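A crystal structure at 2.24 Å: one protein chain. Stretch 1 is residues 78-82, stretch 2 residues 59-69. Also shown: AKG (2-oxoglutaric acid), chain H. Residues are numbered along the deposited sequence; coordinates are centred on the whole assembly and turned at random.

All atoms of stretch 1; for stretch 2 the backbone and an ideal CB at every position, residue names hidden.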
# COMPACT_ATOMS: atom_id res chain seq x y z
N VAL A 78 10.65 -1.85 -7.88
CA VAL A 78 10.56 -0.79 -6.88
C VAL A 78 11.76 -0.86 -5.95
O VAL A 78 12.23 -1.95 -5.61
CB VAL A 78 9.29 -0.93 -6.05
CG1 VAL A 78 9.16 0.22 -5.09
CG2 VAL A 78 8.05 -0.95 -6.91
N HIS A 79 12.30 0.30 -5.58
CA HIS A 79 13.29 0.36 -4.46
C HIS A 79 12.51 0.64 -3.21
O HIS A 79 11.69 1.57 -3.21
CB HIS A 79 14.33 1.44 -4.64
CG HIS A 79 15.43 1.05 -5.55
ND1 HIS A 79 15.92 1.89 -6.53
CD2 HIS A 79 16.14 -0.10 -5.66
CE1 HIS A 79 16.88 1.27 -7.20
NE2 HIS A 79 17.05 0.07 -6.67
N TYR A 80 12.75 -0.13 -2.15
CA TYR A 80 11.96 0.06 -0.95
C TYR A 80 12.74 -0.01 0.35
O TYR A 80 13.85 -0.52 0.40
CB TYR A 80 10.81 -0.94 -0.91
CG TYR A 80 11.22 -2.36 -0.63
CD1 TYR A 80 11.56 -3.21 -1.64
CD2 TYR A 80 11.19 -2.88 0.67
CE1 TYR A 80 11.91 -4.55 -1.40
CE2 TYR A 80 11.54 -4.21 0.93
CZ TYR A 80 11.90 -5.03 -0.12
OH TYR A 80 12.25 -6.32 0.12
N VAL A 81 12.13 0.54 1.40
CA VAL A 81 12.53 0.30 2.78
C VAL A 81 11.31 -0.16 3.53
O VAL A 81 10.30 0.53 3.54
CB VAL A 81 13.07 1.54 3.46
CG1 VAL A 81 13.40 1.24 4.94
CG2 VAL A 81 14.30 2.03 2.75
N ALA A 82 11.37 -1.37 4.11
CA ALA A 82 10.22 -1.95 4.82
C ALA A 82 10.21 -1.50 6.30
O ALA A 82 11.20 -1.03 6.81
CB ALA A 82 10.30 -3.46 4.74
N UNK A 59 16.09 10.72 4.40
CA UNK A 59 17.00 10.40 5.48
C UNK A 59 17.01 8.90 5.77
O UNK A 59 18.08 8.31 5.94
CB UNK A 59 16.62 11.18 6.74
N UNK A 60 15.84 8.27 5.78
CA UNK A 60 15.78 6.83 6.00
C UNK A 60 16.52 6.05 4.87
O UNK A 60 17.30 5.14 5.13
CB UNK A 60 14.32 6.38 6.09
N UNK A 61 16.29 6.43 3.62
CA UNK A 61 16.98 5.79 2.52
C UNK A 61 18.50 5.88 2.70
O UNK A 61 19.21 4.95 2.41
CB UNK A 61 16.56 6.43 1.19
N UNK A 62 18.98 7.04 3.09
CA UNK A 62 20.41 7.25 3.22
C UNK A 62 20.97 6.39 4.35
O UNK A 62 22.01 5.78 4.22
CB UNK A 62 20.72 8.73 3.47
N UNK A 63 20.25 6.33 5.45
CA UNK A 63 20.71 5.65 6.66
C UNK A 63 20.60 4.12 6.61
O UNK A 63 21.51 3.40 6.97
CB UNK A 63 19.91 6.17 7.86
N UNK A 64 19.47 3.64 6.11
CA UNK A 64 19.19 2.21 6.02
C UNK A 64 19.71 1.53 4.76
O UNK A 64 20.03 0.35 4.77
CB UNK A 64 17.68 1.99 6.11
N UNK A 65 19.76 2.25 3.66
CA UNK A 65 19.97 1.63 2.37
C UNK A 65 18.67 1.03 1.84
O UNK A 65 17.82 0.60 2.61
CB UNK A 65 21.06 0.56 2.47
N UNK A 66 18.50 1.00 0.52
CA UNK A 66 17.27 0.46 -0.06
C UNK A 66 17.39 -1.00 -0.46
O UNK A 66 18.45 -1.50 -0.74
CB UNK A 66 16.87 1.29 -1.28
N UNK A 67 16.25 -1.65 -0.53
CA UNK A 67 16.16 -2.99 -1.06
C UNK A 67 15.47 -2.99 -2.43
O UNK A 67 14.67 -2.10 -2.74
CB UNK A 67 15.41 -3.89 -0.08
N UNK A 68 15.72 -4.05 -3.19
CA UNK A 68 15.09 -4.23 -4.50
C UNK A 68 13.87 -5.11 -4.42
O UNK A 68 13.94 -6.25 -3.96
CB UNK A 68 16.09 -4.83 -5.50
N UNK A 69 12.76 -4.60 -4.87
CA UNK A 69 11.61 -5.43 -5.16
C UNK A 69 11.75 -5.77 -6.64
O UNK A 69 11.61 -4.91 -7.50
CB UNK A 69 10.29 -4.74 -4.84
C1 AKG H . 1.01 -1.35 -2.76
O1 AKG H . 1.01 -0.23 -2.20
O2 AKG H . 0.40 -2.38 -2.38
C2 AKG H . 1.81 -1.55 -3.97
O5 AKG H . 1.73 -2.67 -4.44
C3 AKG H . 2.63 -0.43 -4.56
C4 AKG H . 3.59 -0.81 -5.69
C5 AKG H . 4.31 0.44 -6.23
O3 AKG H . 4.45 1.49 -5.52
O4 AKG H . 4.77 0.44 -7.37

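Stretch 2 opens as a helix that passes nearly at right angles to the strand of stretch 1, and then pairs with that strand as an antiparallel neighbour. Positions 59, 62 and 63 have nothing of stretch 1 within reach of their ideal CB, so almost any helix-compatible residue would serve; they are Glu59, Glu62 and Lys63.

Position 60 points toward stretch 1, its ideal CB 5.4 Å from Val81 CG1. That gap suits an aliphatic chain of modest size. The residue is Val60, whose CG1 packs 3.9 Å from CG1 of Val81. At 61 the CA-to-CB bond runs sideways, the ideal CB 5.2 Å from Val81 CG2, so a longer apolar chain could bend back to the valine. Leu61 does so, placing CD2 3.8 Å from Val81 CG2.

Position 64 points toward Val81 CG1, 4.5 Å from the ideal CB. No polar partner is evident, and an apolar chain or an aliphatic stem would fit. Glu64 brings CG to 4.5 Å from Val81 CG1. Position 65 leaves the helix with positive phi (80/149), where a CB would be jammed against the preceding carbonyl O. The backbone alone calls for glycine. It is Gly65.

The ideal CB at 66 sits 4.2 Å from His79 CB, pointing sideways, so a long, flexible chain could lie along the imidazole. Arg66 sets its CD over one ring face, 3.8 Å from the centroid of the His79 ring, a CH-pi contact. Its NH1 donates to a water 2.5 Å away, which also accepts a weak hydrogen bond from His79 ND1 at 2.8 Å.

At 67 the backbone is locked to Tyr80 by two hydrogen bonds, N to Tyr80 O and Tyr80 N to O of 67, both 2.8 Å. The ideal CB lies 3.7 Å from Tyr80 CZ, favouring a methylene stem or other chain that can cover the phenol ring. Glu67 places CB over one face of that ring, 3.9 Å from the Tyr80 centroid, while its OE1 receives a hydrogen bond from a water that accepts one from Ala82 N.

Position 68 shares a sheet face with His79, whose CD2 is 4.7 Å from the ideal CB; a beta-branched or other apolar residue suits it. Ile68 brings CG1 to 3.9 Å from CD2 of His79, near the ring plane.

Position 69 shares the other face with Val78 and Tyr80, and a broad apolar or aromatic group could span toward the 2-oxoglutarate. Trp69 packs CE3 3.8 Å from Val78 CB, and its CH2 reaches 3.6 Å from AKG O5.

Stretch 2 59-69: EVLEKEGREIW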
# COMPACT_ATOMS: atom_id res chain seq x y z
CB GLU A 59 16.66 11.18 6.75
CG GLU A 59 16.98 12.68 6.65
CD GLU A 59 16.41 13.48 7.81
OE1 GLU A 59 16.68 13.12 8.97
OE2 GLU A 59 15.66 14.44 7.55
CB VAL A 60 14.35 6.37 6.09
CG1 VAL A 60 14.27 4.87 6.10
CG2 VAL A 60 13.68 6.95 7.31
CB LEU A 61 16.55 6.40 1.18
CG LEU A 61 15.13 6.03 0.70
CD1 LEU A 61 14.63 7.04 -0.31
CD2 LEU A 61 15.09 4.62 0.15
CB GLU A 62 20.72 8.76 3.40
CG GLU A 62 22.20 9.03 3.62
CD GLU A 62 22.74 9.06 5.06
OE1 GLU A 62 22.04 8.69 6.04
OE2 GLU A 62 23.94 9.44 5.21
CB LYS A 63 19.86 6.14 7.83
CG LYS A 63 20.34 5.52 9.14
CD LYS A 63 19.71 6.12 10.39
CE LYS A 63 19.73 5.07 11.50
NZ LYS A 63 19.48 5.68 12.82
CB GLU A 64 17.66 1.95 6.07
CG GLU A 64 16.96 2.58 7.26
CD GLU A 64 17.50 2.06 8.60
OE1 GLU A 64 17.59 0.83 8.76
OE2 GLU A 64 17.79 2.89 9.49
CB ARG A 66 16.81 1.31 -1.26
CG ARG A 66 17.73 1.27 -2.47
CD ARG A 66 17.70 2.60 -3.22
NE ARG A 66 18.35 3.64 -2.45
CZ ARG A 66 18.18 4.95 -2.59
NH1 ARG A 66 17.34 5.45 -3.50
NH2 ARG A 66 18.87 5.78 -1.83
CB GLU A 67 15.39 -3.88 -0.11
CG GLU A 67 15.88 -3.82 1.32
CD GLU A 67 15.59 -5.11 2.05
OE1 GLU A 67 14.79 -5.02 3.03
OE2 GLU A 67 16.06 -6.20 1.57
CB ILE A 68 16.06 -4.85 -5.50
CG1 ILE A 68 17.18 -3.84 -5.81
CG2 ILE A 68 15.34 -5.22 -6.79
CD1 ILE A 68 18.36 -4.44 -6.52
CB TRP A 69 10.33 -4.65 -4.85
CG TRP A 69 9.00 -5.28 -5.16
CD1 TRP A 69 8.75 -6.41 -5.90
CD2 TRP A 69 7.72 -4.73 -4.81
NE1 TRP A 69 7.37 -6.61 -6.00
CE2 TRP A 69 6.72 -5.58 -5.35
CE3 TRP A 69 7.32 -3.58 -4.11
CZ2 TRP A 69 5.36 -5.33 -5.19
CZ3 TRP A 69 5.96 -3.32 -3.95
CH2 TRP A 69 4.99 -4.19 -4.50
O HOH W 1 16.62 4.54 -5.75
O HOH W 2 14.24 -2.66 4.02
O HOH W 3 11.65 -8.16 -2.14
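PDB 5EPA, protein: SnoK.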